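Local coordinates for protein serpin (Taeniopygia guttata, PDB 5HGC) that belongs to the serpin family, probably inhibits serine endopeptidases and, as crystallised, holds cortisol in a pocket, at residues Tyr145-Arg148 with Ile154-Leu157. Sequence-based numbering, arbitrary orientation.
Sequences YIER and ITNL
Ile154 meets Ile146 through their branch methyls, CG2 of one lying 3.7 Å from CG2 of the other where the two side chains cross at a slant. In both isoleucines CG2 stands anti to the backbone N, and this puts the two methyls against each other. The backbone of Ile154 comes closer still: its O receives a CA-H...O contact from Glu147, with CA 3.1 Å away and 144° at the hydrogen. The CG2 methyl of Thr155 lies alongside the extended chain of Glu147, 3.6 Å from OE1, both side chains running the same way; this partly exposed margin suits residues that pair aliphatic parts with polar ends. Leu157 turns back inward and crosses Ile146 at about a right angle, its CD2 3.5 Å from CD1 of Ile146 and its CB 3.6 Å from CG1. A beta-branched residue suits Ile146, sending one arm to Ile154 and the other to Leu157; with an alanine here, Ile154 CG2 and Leu157 CD2 would probably lose their packing partner on the helix, opening a gap between helix and loop. Thr150 OG1 hydrogen-bonds both Ile146 O and Ile154 N, tying helix to loop. Ile146 also packs on Phe172 of strand 167-176, Ile154 on strand 316-325, and Leu157 on both, as helix 135-149, serpin helix F, and its following loop lie across the face of beta-sheet A.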
loop_
_atom_site.group_PDB
_atom_site.type_symbol
_atom_site.label_atom_id
_atom_site.label_comp_id
_atom_site.label_asym_id
_atom_site.label_seq_id
_atom_site.Cartn_x
_atom_site.Cartn_y
_atom_site.Cartn_z
ATOM N N TYR A 145 15.466 1.635 14.197
ATOM C CA TYR A 145 14.891 0.336 13.992
ATOM C C TYR A 145 14.337 0.227 12.569
ATOM O O TYR A 145 14.663 -0.754 11.835
ATOM C CB TYR A 145 13.840 0.052 15.037
ATOM C CG TYR A 145 12.997 -1.114 14.670
ATOM C CD1 TYR A 145 13.495 -2.439 14.770
ATOM C CD2 TYR A 145 11.666 -0.910 14.172
ATOM C CE1 TYR A 145 12.693 -3.511 14.407
ATOM C CE2 TYR A 145 10.876 -1.980 13.788
ATOM C CZ TYR A 145 11.399 -3.264 13.930
ATOM O OH TYR A 145 10.597 -4.287 13.619
ATOM N N ILE A 146 13.545 1.238 12.177
ATOM C CA ILE A 146 12.967 1.308 10.816
ATOM C C ILE A 146 14.068 1.378 9.791
ATOM O O ILE A 146 14.000 0.685 8.779
ATOM C CB ILE A 146 11.992 2.477 10.601
ATOM C CG1 ILE A 146 11.010 2.596 11.793
ATOM C CG2 ILE A 146 11.238 2.339 9.271
ATOM C CD1 ILE A 146 10.016 1.459 11.994
ATOM N N GLU A 147 15.092 2.172 10.066
ATOM C CA GLU A 147 16.189 2.288 9.145
ATOM C C GLU A 147 16.941 0.975 8.940
ATOM O O GLU A 147 17.276 0.612 7.804
ATOM C CB GLU A 147 17.135 3.388 9.586
ATOM C CG GLU A 147 18.360 3.529 8.692
ATOM C CD GLU A 147 19.196 4.709 9.111
ATOM O OE1 GLU A 147 18.715 5.490 9.977
ATOM O OE2 GLU A 147 20.319 4.858 8.573
ATOM N N ARG A 148 17.185 0.264 10.026
ATOM C CA ARG A 148 18.004 -0.918 9.948
ATOM C C ARG A 148 17.214 -2.027 9.251
ATOM O O ARG A 148 17.755 -2.791 8.439
ATOM C CB ARG A 148 18.473 -1.333 11.348
ATOM C CG ARG A 148 19.522 -2.403 11.297
ATOM C CD ARG A 148 20.425 -2.419 12.508
ATOM N NE ARG A 148 21.462 -3.433 12.280
ATOM C CZ ARG A 148 22.444 -3.777 13.120
ATOM N NH1 ARG A 148 22.612 -3.205 14.329
ATOM N NH2 ARG A 148 23.283 -4.727 12.729
ATOM N N ILE A 154 14.099 3.431 4.437
ATOM C CA ILE A 154 13.125 4.248 5.145
ATOM C C ILE A 154 13.767 4.630 6.464
ATOM O O ILE A 154 14.227 3.751 7.204
ATOM C CB ILE A 154 11.819 3.506 5.472
ATOM C CG1 ILE A 154 11.098 3.047 4.215
ATOM C CG2 ILE A 154 10.878 4.421 6.256
ATOM C CD1 ILE A 154 9.780 2.307 4.482
ATOM N N THR A 155 13.791 5.932 6.747
ATOM C CA THR A 155 14.312 6.468 8.013
ATOM C C THR A 155 13.196 7.372 8.581
ATOM O O THR A 155 12.182 7.641 7.909
ATOM C CB THR A 155 15.594 7.293 7.753
ATOM O OG1 THR A 155 15.269 8.306 6.809
ATOM C CG2 THR A 155 16.745 6.462 7.124
ATOM N N ASN A 156 13.368 7.855 9.799
ATOM C CA ASN A 156 12.452 8.901 10.342
ATOM C C ASN A 156 10.975 8.601 10.288
ATOM O O ASN A 156 10.193 9.498 9.932
ATOM C CB ASN A 156 12.640 10.289 9.692
ATOM C CG ASN A 156 14.051 10.832 9.832
ATOM O OD1 ASN A 156 14.770 10.546 10.807
ATOM N ND2 ASN A 156 14.457 11.639 8.851
ATOM N N LEU A 157 10.599 7.378 10.669
ATOM C CA LEU A 157 9.206 7.041 10.905
ATOM C C LEU A 157 8.455 8.009 11.837
ATOM O O LEU A 157 7.365 8.463 11.482
ATOM C CB LEU A 157 9.052 5.603 11.416
ATOM C CG LEU A 157 7.587 5.084 11.520
ATOM C CD1 LEU A 157 6.918 4.861 10.164
ATOM C CD2 LEU A 157 7.445 3.832 12.381
#